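Local coordinates for extracellular solute-binding protein, family 5 (Chelativorans sp., PDB 6WM6) that binds EDTA and other aminopolycarboxylates in the periplasm, and probably delivers them to an ABC transporter for uptake, at residues Val50-Thr55 against Leu252-Ile257; Thr108-Val113 against Thr173-Glu178; Tyr136-Gln141 against Asp158-Leu163; Asp273-Gln278 against Ala533-Glu538. All coordinates share one frame; numbering follows the deposited sequence. Where two conformers were deposited one is given.

Contact 1. Residues Val50-Thr55 against Leu252-Ile257; sequences VTFAVT and LKFRII. With EDO (1,2-ethanediol), chain H.
Parallel pairing of strands 50-54 and 252-256, in the mixed sheet where 251-256 lies between 49-54 and 232-237, defines this contact. Five backbone hydrogen bonds give the evidence: Val50, Phe52 and Val54 supply every atom from their strand. Phe52 bonds the partner through both peptide groups, its N reaching Lys253 O at 2.8 Å and its O receiving Arg255 N at 2.9 Å. The latter bond is the most bent, 147° at the hydrogen, and its donor stands above the carbonyl plane. At the far end Ile257 N meets Val54 O at 2.8 Å, nearly along the C=O axis.

Phe52 and Phe254 lie side by side on one face, Phe52 CB 3.7 Å from Phe254 CD1. Their rings are oblique, planes 57° apart, and Val54 CG1 nears Phe254 CD1 obliquely, at 3.9 Å. On the other face Thr51 CG2 lies 3.7 Å from Arg255 CB, while the charged tips lead off to Glu49 (Lys253) and to Glu271 and Gln231 (Arg255). A 1,2-ethanediol, probably from the crystallisation liquor, accepts Thr55 N at O1 (3.2 Å).

Bonding by every second residue of one strand to flanking residues of its partner is the signature of a parallel beta pair.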
# COMPACT_ATOMS: atom_id res chain seq x y z
N VAL A 50 -15.71 -16.21 -12.18
CA VAL A 50 -15.76 -14.84 -11.67
C VAL A 50 -14.74 -14.02 -12.46
O VAL A 50 -13.61 -14.48 -12.68
CB VAL A 50 -15.46 -14.77 -10.17
CG1 VAL A 50 -15.15 -13.32 -9.72
CG2 VAL A 50 -16.61 -15.36 -9.37
N THR A 51 -15.14 -12.82 -12.87
CA THR A 51 -14.25 -11.88 -13.54
C THR A 51 -14.10 -10.62 -12.70
O THR A 51 -15.09 -9.99 -12.33
CB THR A 51 -14.77 -11.54 -14.93
OG1 THR A 51 -14.83 -12.74 -15.72
CG2 THR A 51 -13.86 -10.57 -15.63
N PHE A 52 -12.85 -10.25 -12.43
CA PHE A 52 -12.47 -9.13 -11.58
C PHE A 52 -11.73 -8.11 -12.44
O PHE A 52 -10.74 -8.45 -13.09
CB PHE A 52 -11.56 -9.70 -10.47
CG PHE A 52 -11.20 -8.75 -9.35
CD1 PHE A 52 -10.46 -7.61 -9.57
CD2 PHE A 52 -11.54 -9.06 -8.04
CE1 PHE A 52 -10.11 -6.77 -8.51
CE2 PHE A 52 -11.18 -8.23 -6.99
CZ PHE A 52 -10.47 -7.09 -7.23
N ALA A 53 -12.21 -6.88 -12.44
CA ALA A 53 -11.59 -5.84 -13.25
C ALA A 53 -10.33 -5.31 -12.58
O ALA A 53 -10.33 -5.06 -11.37
CB ALA A 53 -12.56 -4.67 -13.44
N VAL A 54 -9.27 -5.11 -13.38
CA VAL A 54 -8.05 -4.46 -12.89
C VAL A 54 -7.70 -3.31 -13.81
O VAL A 54 -8.07 -3.31 -14.99
CB VAL A 54 -6.87 -5.45 -12.76
CG1 VAL A 54 -7.24 -6.55 -11.77
CG2 VAL A 54 -6.48 -6.02 -14.09
N THR A 55 -6.98 -2.32 -13.26
CA THR A 55 -6.82 -1.02 -13.89
C THR A 55 -5.50 -0.85 -14.65
O THR A 55 -5.31 0.18 -15.29
CB THR A 55 -6.91 0.10 -12.84
OG1 THR A 55 -5.90 -0.09 -11.85
CG2 THR A 55 -8.28 0.09 -12.16
N LEU A 252 -11.11 -18.17 -12.88
CA LEU A 252 -11.00 -16.86 -12.24
C LEU A 252 -10.29 -15.97 -13.25
O LEU A 252 -9.18 -16.31 -13.71
CB LEU A 252 -10.19 -16.97 -10.96
CG LEU A 252 -9.83 -15.64 -10.30
CD1 LEU A 252 -11.08 -14.86 -9.91
CD2 LEU A 252 -8.95 -15.91 -9.07
N LYS A 253 -10.92 -14.88 -13.64
CA LYS A 253 -10.42 -14.03 -14.70
C LYS A 253 -10.19 -12.62 -14.17
O LYS A 253 -10.97 -12.12 -13.34
CB LYS A 253 -11.42 -13.97 -15.87
CG LYS A 253 -11.51 -15.29 -16.63
CD LYS A 253 -12.66 -15.31 -17.62
CE LYS A 253 -12.58 -16.58 -18.45
NZ LYS A 253 -13.75 -16.70 -19.36
N PHE A 254 -9.13 -11.98 -14.65
CA PHE A 254 -8.86 -10.57 -14.39
C PHE A 254 -8.93 -9.84 -15.72
O PHE A 254 -8.12 -10.11 -16.62
CB PHE A 254 -7.52 -10.40 -13.70
CG PHE A 254 -7.47 -11.01 -12.34
CD1 PHE A 254 -8.03 -10.35 -11.25
CD2 PHE A 254 -6.90 -12.25 -12.14
CE1 PHE A 254 -8.00 -10.90 -9.99
CE2 PHE A 254 -6.85 -12.82 -10.86
CZ PHE A 254 -7.40 -12.15 -9.80
N ARG A 255 -9.93 -8.98 -15.86
CA ARG A 255 -10.16 -8.23 -17.09
C ARG A 255 -9.53 -6.85 -16.96
O ARG A 255 -9.82 -6.12 -16.01
CB ARG A 255 -11.66 -8.10 -17.32
CG ARG A 255 -12.04 -7.26 -18.54
CD ARG A 255 -11.92 -8.02 -19.84
NE ARG A 255 -12.55 -7.27 -20.93
CZ ARG A 255 -11.90 -6.58 -21.86
NH1 ARG A 255 -10.57 -6.55 -21.87
NH2 ARG A 255 -12.58 -5.93 -22.79
N ILE A 256 -8.69 -6.50 -17.92
CA ILE A 256 -7.97 -5.23 -17.88
C ILE A 256 -8.87 -4.13 -18.43
O ILE A 256 -9.27 -4.18 -19.60
CB ILE A 256 -6.65 -5.34 -18.66
CG1 ILE A 256 -5.74 -6.35 -17.94
CG2 ILE A 256 -5.98 -3.99 -18.80
CD1 ILE A 256 -4.79 -7.09 -18.84
N ILE A 257 -9.18 -3.14 -17.59
CA ILE A 257 -9.97 -1.96 -17.94
C ILE A 257 -9.18 -0.77 -17.40
O ILE A 257 -9.30 -0.41 -16.22
CB ILE A 257 -11.38 -1.99 -17.36
CG1 ILE A 257 -12.12 -3.25 -17.80
CG2 ILE A 257 -12.17 -0.74 -17.76
CD1 ILE A 257 -13.50 -3.41 -17.19
C1 EDO H . -7.69 -3.51 -9.10
O1 EDO H . -7.03 -2.65 -10.05
C2 EDO H . -6.66 -4.23 -8.24
O2 EDO H . -6.42 -3.48 -7.04

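Contact 2. Residues Thr108-Val113 against Thr173-Glu178; sequences TDPQTV and TATFSE
The Phe176 ring carries the side-chain amide of Gln111 on one face: NE2 sits 3.6 Å above the ring plane, over its centre, with amide and ring planes 41° apart. Gln111 reaches there with CG anti to its backbone N (chi1 177°) and an extended chain, so CG first passes Phe176 CD1 at 3.7 Å. Its OE1 is held from elsewhere by Phe180 N, which helps fix the amide. Obliquely to the same ring, Val113 CG2 approaches CE1 at 3.8 Å.

Three backbone hydrogen bonds set the antiparallel register. Val113 and Ala174 form a hydrogen-bonded pair, with Ala174 N to Val113 O at 2.8 Å and Val113 N to Ala174 O at 2.9 Å. Phe176 N reaches Gln111 O at 2.9 Å, nearly along the C=O axis. Between these bonds Thr112 and Thr175 are a non-hydrogen-bonded pair whose hydroxyls share one water: it donates to Thr112 OG1 at 2.8 Å and is bonded to Thr175 OG1 at 2.6 Å. Thr112 OG1 itself donates to Pro110 O, tying the strand to the turn with the cis peptide before Pro110.

Strand 111-117 lies between 100-108 and 171-176 in a four-stranded antiparallel sheet; on the far side of 171-176 comes 160-165, whose Ile160 and Leu163 touch Phe176 and Ala174.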
# COMPACT_ATOMS: atom_id res chain seq x y z
N THR A 108 16.53 -15.20 20.78
CA THR A 108 16.88 -13.80 20.55
C THR A 108 18.37 -13.52 20.76
O THR A 108 18.77 -12.35 20.74
CB THR A 108 16.06 -12.87 21.45
OG1 THR A 108 16.27 -13.23 22.83
CG2 THR A 108 14.59 -12.93 21.10
N ASP A 109 19.18 -14.53 20.98
CA ASP A 109 20.62 -14.34 21.18
C ASP A 109 21.38 -15.38 20.38
O ASP A 109 21.91 -16.35 20.94
CB ASP A 109 20.99 -14.42 22.66
N PRO A 110 21.47 -15.22 19.05
CA PRO A 110 20.91 -14.19 18.16
C PRO A 110 19.47 -14.48 17.75
O PRO A 110 18.98 -15.61 17.94
CB PRO A 110 21.80 -14.29 16.92
CG PRO A 110 22.16 -15.74 16.87
CD PRO A 110 22.33 -16.16 18.31
N GLN A 111 18.80 -13.48 17.19
CA GLN A 111 17.43 -13.69 16.74
C GLN A 111 17.38 -14.81 15.70
O GLN A 111 18.11 -14.80 14.70
CB GLN A 111 16.85 -12.40 16.15
CG GLN A 111 15.45 -12.55 15.60
CD GLN A 111 14.78 -11.23 15.27
OE1 GLN A 111 14.96 -10.24 15.98
NE2 GLN A 111 14.00 -11.22 14.21
N THR A 112 16.51 -15.79 15.94
CA THR A 112 16.41 -16.99 15.13
C THR A 112 14.93 -17.28 14.92
O THR A 112 14.16 -17.25 15.88
CB THR A 112 17.07 -18.18 15.84
OG1 THR A 112 18.44 -17.88 16.16
CG2 THR A 112 17.04 -19.39 14.94
N VAL A 113 14.56 -17.54 13.67
CA VAL A 113 13.20 -17.91 13.30
C VAL A 113 13.27 -19.26 12.61
O VAL A 113 14.11 -19.47 11.72
CB VAL A 113 12.54 -16.87 12.39
CG1 VAL A 113 11.18 -17.38 11.89
CG2 VAL A 113 12.39 -15.54 13.10
N THR A 173 15.73 -22.53 8.96
CA THR A 173 16.20 -21.74 10.10
C THR A 173 16.87 -20.47 9.60
O THR A 173 17.87 -20.53 8.88
CB THR A 173 17.17 -22.57 10.95
OG1 THR A 173 16.51 -23.76 11.42
CG2 THR A 173 17.66 -21.77 12.16
N ALA A 174 16.30 -19.32 9.99
CA ALA A 174 16.83 -18.00 9.67
C ALA A 174 17.52 -17.43 10.90
O ALA A 174 16.89 -17.30 11.96
CB ALA A 174 15.70 -17.06 9.25
N THR A 175 18.79 -17.08 10.76
CA THR A 175 19.55 -16.44 11.83
C THR A 175 19.84 -14.99 11.43
O THR A 175 20.37 -14.75 10.33
CB THR A 175 20.85 -17.19 12.11
OG1 THR A 175 20.57 -18.56 12.42
CG2 THR A 175 21.58 -16.55 13.30
N PHE A 176 19.48 -14.05 12.30
CA PHE A 176 19.59 -12.62 12.03
C PHE A 176 20.88 -12.05 12.60
O PHE A 176 21.35 -12.45 13.66
CB PHE A 176 18.39 -11.89 12.66
CG PHE A 176 17.06 -12.16 11.98
CD1 PHE A 176 16.44 -13.39 12.10
CD2 PHE A 176 16.44 -11.16 11.25
CE1 PHE A 176 15.20 -13.62 11.49
CE2 PHE A 176 15.21 -11.39 10.65
CZ PHE A 176 14.61 -12.60 10.75
N SER A 177 21.43 -11.07 11.89
CA SER A 177 22.63 -10.38 12.38
C SER A 177 22.32 -9.34 13.45
O SER A 177 23.24 -8.94 14.19
CB SER A 177 23.36 -9.72 11.21
OG SER A 177 22.51 -8.82 10.51
N GLU A 178 21.08 -8.89 13.54
CA GLU A 178 20.65 -7.95 14.57
C GLU A 178 19.14 -8.07 14.70
O GLU A 178 18.48 -8.62 13.81
CB GLU A 178 21.05 -6.52 14.22
CG GLU A 178 20.46 -6.00 12.93
CD GLU A 178 20.95 -4.61 12.59
OE1 GLU A 178 20.38 -3.63 13.12
OE2 GLU A 178 21.91 -4.49 11.80
O HOH W 1 20.17 -10.88 16.32
O HOH W 2 20.55 -19.27 14.97

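Contact 3. Residues Tyr136-Gln141 against Asp158-Leu163; sequences YFWKTQ and DFIETL
One hydrogen bond crosses the contact. Trp138 NE1 donates to Ile160 O at 3.0 Å, with 141° at the hydrogen; the acceptor lies in the indole plane, at the ring edge, but the donor stands 46° out of the carbonyl plane. The same oxygen also accepts Arg144 NH2, so two donors hold it. Glu161 O lies near the indole plane too, beside CZ2.

Apolar contacts gather on one face of the indole. Leu163 CB makes a CH-pi contact, 3.9 Å from the centroid of the six-membered ring, and Leu163 CD2 comes within 3.5 Å of Trp138 CB. Ile160 CG2 lies 3.3 Å above the ring plane, offset toward the rim by the pyrrole nitrogen. Trp138 has CG anti to its backbone N, which sends the indole from the helix across to the strand; edge and face are thus both engaged, and its rotation appears well fixed.

Within the helix, polar and packing contacts shape its last turn. Thr140 OG1 donates to Phe137 O at 2.8 Å on a lone pair and accepts Gln141 NE2 at 2.9 Å, while Gln141 CG rests over the Phe137 ring.

Helix 131-141 and strand 160-165 run roughly antiparallel, their local axes 10.0 Å apart. The strand is the outermost of its antiparallel sheet within the chain and pairs with 171-176 through a classic beta bulge, Glu161 and Thr162 both facing Thr175. Helix 202-212 packs against Tyr136 and Thr140 of the helix.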
# COMPACT_ATOMS: atom_id res chain seq x y z
N TYR A 136 16.23 -19.08 -2.18
CA TYR A 136 16.24 -18.30 -3.41
C TYR A 136 15.67 -16.90 -3.16
O TYR A 136 16.28 -15.89 -3.54
CB TYR A 136 15.46 -19.01 -4.52
CG TYR A 136 15.33 -18.20 -5.78
CD1 TYR A 136 16.32 -18.25 -6.75
CD2 TYR A 136 14.24 -17.39 -6.01
CE1 TYR A 136 16.21 -17.50 -7.93
CE2 TYR A 136 14.12 -16.63 -7.17
CZ TYR A 136 15.11 -16.69 -8.12
OH TYR A 136 14.97 -15.93 -9.26
N PHE A 137 14.51 -16.82 -2.53
CA PHE A 137 13.91 -15.50 -2.35
C PHE A 137 14.79 -14.60 -1.50
O PHE A 137 15.01 -13.42 -1.83
CB PHE A 137 12.52 -15.62 -1.74
CG PHE A 137 11.77 -14.31 -1.71
CD1 PHE A 137 11.53 -13.63 -2.89
CD2 PHE A 137 11.36 -13.75 -0.52
CE1 PHE A 137 10.86 -12.43 -2.89
CE2 PHE A 137 10.66 -12.54 -0.51
CZ PHE A 137 10.41 -11.88 -1.70
N TRP A 138 15.28 -15.12 -0.37
CA TRP A 138 16.20 -14.36 0.47
C TRP A 138 17.40 -13.84 -0.31
O TRP A 138 17.77 -12.66 -0.19
CB TRP A 138 16.65 -15.24 1.63
CG TRP A 138 17.81 -14.73 2.46
CD1 TRP A 138 17.83 -13.64 3.26
CD2 TRP A 138 19.09 -15.36 2.59
NE1 TRP A 138 19.07 -13.52 3.87
CE2 TRP A 138 19.85 -14.58 3.48
CE3 TRP A 138 19.66 -16.51 2.04
CZ2 TRP A 138 21.15 -14.89 3.83
CZ3 TRP A 138 20.96 -16.83 2.38
CH2 TRP A 138 21.70 -16.02 3.28
N LYS A 139 18.00 -14.69 -1.16
CA LYS A 139 19.15 -14.25 -1.94
C LYS A 139 18.79 -13.14 -2.91
O LYS A 139 19.60 -12.23 -3.14
CB LYS A 139 19.80 -15.43 -2.67
CG LYS A 139 20.56 -16.35 -1.74
CD LYS A 139 21.38 -17.39 -2.49
CE LYS A 139 22.18 -18.22 -1.49
NZ LYS A 139 23.11 -19.19 -2.14
N THR A 140 17.57 -13.15 -3.47
CA THR A 140 17.19 -12.05 -4.35
C THR A 140 16.95 -10.76 -3.58
O THR A 140 17.05 -9.67 -4.16
CB THR A 140 15.94 -12.36 -5.20
OG1 THR A 140 14.76 -12.41 -4.38
CG2 THR A 140 16.09 -13.65 -5.99
N GLN A 141 16.58 -10.84 -2.30
CA GLN A 141 16.13 -9.68 -1.54
C GLN A 141 17.16 -9.13 -0.57
O GLN A 141 16.92 -8.06 -0.00
CB GLN A 141 14.87 -10.03 -0.73
CG GLN A 141 13.68 -10.52 -1.54
CD GLN A 141 13.22 -9.53 -2.58
OE1 GLN A 141 12.72 -8.44 -2.26
NE2 GLN A 141 13.39 -9.89 -3.84
N ASP A 158 17.61 -8.44 4.35
CA ASP A 158 19.04 -8.25 4.54
C ASP A 158 19.48 -8.45 5.99
O ASP A 158 20.69 -8.61 6.23
CB ASP A 158 19.53 -6.90 3.98
CG ASP A 158 18.77 -5.71 4.51
OD1 ASP A 158 17.74 -5.83 5.18
OD2 ASP A 158 19.24 -4.57 4.24
N PHE A 159 18.57 -8.42 6.95
CA PHE A 159 18.91 -8.67 8.35
C PHE A 159 19.10 -10.16 8.62
O PHE A 159 19.63 -10.52 9.68
CB PHE A 159 17.83 -8.15 9.29
CG PHE A 159 17.79 -6.66 9.46
CD1 PHE A 159 17.64 -5.82 8.37
CD2 PHE A 159 17.87 -6.09 10.73
CE1 PHE A 159 17.59 -4.43 8.54
CE2 PHE A 159 17.82 -4.72 10.90
CZ PHE A 159 17.67 -3.89 9.80
N ILE A 160 18.65 -11.03 7.72
CA ILE A 160 18.94 -12.46 7.84
C ILE A 160 20.35 -12.70 7.30
O ILE A 160 20.64 -12.40 6.13
CB ILE A 160 17.90 -13.30 7.08
CG1 ILE A 160 16.52 -13.19 7.76
CG2 ILE A 160 18.35 -14.77 6.96
CD1 ILE A 160 15.39 -13.83 6.97
N GLU A 161 21.23 -13.20 8.15
CA GLU A 161 22.62 -13.44 7.79
C GLU A 161 22.88 -14.87 7.32
O GLU A 161 23.72 -15.07 6.43
CB GLU A 161 23.51 -13.15 9.01
CG GLU A 161 24.99 -13.18 8.74
CD GLU A 161 25.79 -12.72 9.94
OE1 GLU A 161 25.43 -13.10 11.07
OE2 GLU A 161 26.76 -11.96 9.75
N THR A 162 22.18 -15.84 7.88
CA THR A 162 22.27 -17.23 7.45
C THR A 162 20.87 -17.81 7.36
O THR A 162 19.99 -17.51 8.17
CB THR A 162 23.14 -18.13 8.34
OG1 THR A 162 22.57 -18.25 9.63
CG2 THR A 162 24.56 -17.58 8.43
N LEU A 163 20.65 -18.64 6.35
CA LEU A 163 19.36 -19.25 6.10
C LEU A 163 19.63 -20.68 5.66
O LEU A 163 20.17 -20.90 4.57
CB LEU A 163 18.59 -18.47 5.04
CG LEU A 163 17.12 -18.86 4.84
CD1 LEU A 163 16.33 -18.70 6.11
CD2 LEU A 163 16.54 -17.98 3.74

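Contact 4. Residues Asp273-Gln278 against Ala533-Glu538; sequences DVIYPQ and ALIYKE
Leu534 CD1 lies at the apolar centre, meeting Val274 CG1 at 3.6 Å and Tyr276 CD1 at 3.7 Å; both neighbours cross it obliquely. On the opposite face of the strand pair Ile275 and Ile535 lie side by side, pointing the same way. Ile275 holds CG1 in the crowded position between its backbone N and carbonyl carbon (chi1 67°), which brings that atom to 3.7 Å from Ile535 CB. Helix 263-268 touches both isoleucines through Leu264.

Around these side chains the backbones pair antiparallel. Ile275 and Ile535 form a hydrogen-bonded pair, with Ile275 N to Ile535 O at 2.8 Å and Ile535 N to Ile275 O at 3.0 Å. Lys537 N donates to Asp273 O at 2.9 Å, and Val274 with Tyr536 is the non-hydrogen-bonded pair between.

Beyond the bonded strands, waters finish both ends. The oxygen of one lies 3.3 Å above the plane of the Tyr276 ring, over its centre. This water joins Pro277 O to Ala533 N; the Tyr276 hydroxyl is bonded to Asp545. The other accepts from Lys537 NZ and donates to Asp273 OD1, though further acceptors compete for its protons. Asp273 OD1 and Lys537 NZ themselves are 5.1 Å apart, and Asp273 OD2 takes Thr51 N.

The chemistry therefore implies an apolar, backbone-bonded join whose opposite charges meet through water and not as a direct salt bridge; their proximity probably favours the charged form of each.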
# COMPACT_ATOMS: atom_id res chain seq x y z
N ASP A 273 -17.61 -9.01 -12.93
CA ASP A 273 -18.44 -9.25 -11.76
C ASP A 273 -17.96 -8.54 -10.50
O ASP A 273 -18.71 -8.53 -9.51
CB ASP A 273 -18.49 -10.76 -11.48
CG ASP A 273 -18.85 -11.57 -12.69
OD1 ASP A 273 -19.93 -11.33 -13.25
OD2 ASP A 273 -18.06 -12.43 -13.09
N VAL A 274 -16.75 -8.00 -10.51
CA VAL A 274 -16.14 -7.35 -9.35
C VAL A 274 -15.29 -6.20 -9.87
O VAL A 274 -14.53 -6.37 -10.83
CB VAL A 274 -15.20 -8.29 -8.57
CG1 VAL A 274 -14.71 -7.61 -7.28
CG2 VAL A 274 -15.87 -9.61 -8.28
N ILE A 275 -15.39 -5.06 -9.20
CA ILE A 275 -14.50 -3.92 -9.45
C ILE A 275 -14.00 -3.42 -8.11
O ILE A 275 -14.67 -3.56 -7.08
CB ILE A 275 -15.17 -2.82 -10.28
CG1 ILE A 275 -16.30 -2.13 -9.51
CG2 ILE A 275 -15.70 -3.39 -11.60
CD1 ILE A 275 -16.88 -0.92 -10.21
N TYR A 276 -12.82 -2.78 -8.12
CA TYR A 276 -12.18 -2.25 -6.90
C TYR A 276 -11.50 -0.93 -7.24
O TYR A 276 -10.28 -0.78 -7.10
CB TYR A 276 -11.19 -3.28 -6.35
CG TYR A 276 -10.72 -3.07 -4.92
CD1 TYR A 276 -11.61 -3.01 -3.88
CD2 TYR A 276 -9.37 -2.99 -4.62
CE1 TYR A 276 -11.18 -2.90 -2.55
CE2 TYR A 276 -8.93 -2.85 -3.31
CZ TYR A 276 -9.84 -2.79 -2.30
OH TYR A 276 -9.40 -2.68 -1.00
N PRO A 277 -12.28 0.06 -7.66
CA PRO A 277 -11.67 1.32 -8.10
C PRO A 277 -11.08 2.10 -6.95
O PRO A 277 -11.55 2.04 -5.81
CB PRO A 277 -12.84 2.08 -8.72
CG PRO A 277 -14.05 1.56 -8.00
CD PRO A 277 -13.74 0.07 -7.80
N GLN A 278 -10.04 2.88 -7.26
CA GLN A 278 -9.46 3.80 -6.28
C GLN A 278 -10.09 5.17 -6.47
O GLN A 278 -10.58 5.51 -7.55
CB GLN A 278 -7.94 3.86 -6.42
CG GLN A 278 -7.23 2.56 -6.01
CD GLN A 278 -5.78 2.75 -5.59
OE1 GLN A 278 -5.30 3.88 -5.45
NE2 GLN A 278 -5.07 1.65 -5.37
N ALA A 533 -13.40 0.87 -2.32
CA ALA A 533 -14.72 0.57 -2.86
C ALA A 533 -14.65 -0.76 -3.58
O ALA A 533 -14.10 -0.85 -4.69
CB ALA A 533 -15.19 1.68 -3.80
N LEU A 534 -15.22 -1.79 -2.99
CA LEU A 534 -15.37 -3.11 -3.60
C LEU A 534 -16.83 -3.23 -4.00
O LEU A 534 -17.71 -3.23 -3.15
CB LEU A 534 -14.99 -4.20 -2.61
CG LEU A 534 -15.02 -5.63 -3.10
CD1 LEU A 534 -13.97 -5.89 -4.16
CD2 LEU A 534 -14.86 -6.57 -1.90
N ILE A 535 -17.09 -3.30 -5.31
CA ILE A 535 -18.44 -3.27 -5.86
C ILE A 535 -18.57 -4.52 -6.72
O ILE A 535 -17.72 -4.77 -7.59
CB ILE A 535 -18.67 -2.00 -6.68
CG1 ILE A 535 -18.27 -0.74 -5.89
CG2 ILE A 535 -20.16 -1.90 -7.10
CD1 ILE A 535 -18.30 0.55 -6.70
N TYR A 536 -19.61 -5.32 -6.47
CA TYR A 536 -19.57 -6.69 -6.97
C TYR A 536 -20.96 -7.31 -7.03
O TYR A 536 -21.90 -6.84 -6.40
CB TYR A 536 -18.67 -7.57 -6.07
CG TYR A 536 -19.15 -7.61 -4.63
CD1 TYR A 536 -18.86 -6.56 -3.76
CD2 TYR A 536 -19.91 -8.66 -4.14
CE1 TYR A 536 -19.33 -6.57 -2.46
CE2 TYR A 536 -20.37 -8.68 -2.85
CZ TYR A 536 -20.07 -7.63 -2.01
OH TYR A 536 -20.53 -7.60 -0.71
N LYS A 537 -21.05 -8.41 -7.76
CA LYS A 537 -22.27 -9.21 -7.78
C LYS A 537 -22.35 -10.07 -6.53
O LYS A 537 -21.43 -10.86 -6.25
CB LYS A 537 -22.26 -10.07 -9.05
CG LYS A 537 -22.44 -9.25 -10.33
CD LYS A 537 -23.85 -8.67 -10.44
CE LYS A 537 -24.03 -7.75 -11.64
NZ LYS A 537 -24.15 -8.51 -12.91
N GLU A 538 -23.46 -9.94 -5.80
CA GLU A 538 -23.60 -10.56 -4.48
C GLU A 538 -23.72 -12.07 -4.53
O GLU A 538 -23.59 -12.72 -3.49
CB GLU A 538 -24.79 -9.94 -3.75
CG GLU A 538 -26.12 -10.30 -4.35
CD GLU A 538 -27.26 -9.41 -3.85
OE1 GLU A 538 -27.01 -8.59 -2.94
OE2 GLU A 538 -28.38 -9.53 -4.38
O HOH W 3 -21.56 -9.16 -13.73
O HOH W 4 -10.87 0.33 -3.79

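The four contacts form two clusters. Contacts 1 and 4 have centres 10 Å apart and are joined directly: strand 49-54 bonds to residues 273-274, with Thr51 O 2.8 Å from Asp273 N, and Phe52 CD2 packs 3.6 Å from Val274 CG1. Contacts 2 and 3, centres 12 Å apart, share one sheet through strands 171-176 and 160-165, where Thr175 O lies 2.8 Å from Glu161 N. Between clusters nothing touches; the nearest atoms of contacts 1 and 3 are about 19 Å apart, and contacts 2 and 4 lie on opposite sides of the chain's centre. None of the four holds an aminopolycarboxylate; they describe strand pairing and helix-to-sheet packing, with a 1,2-ethanediol at contact 1.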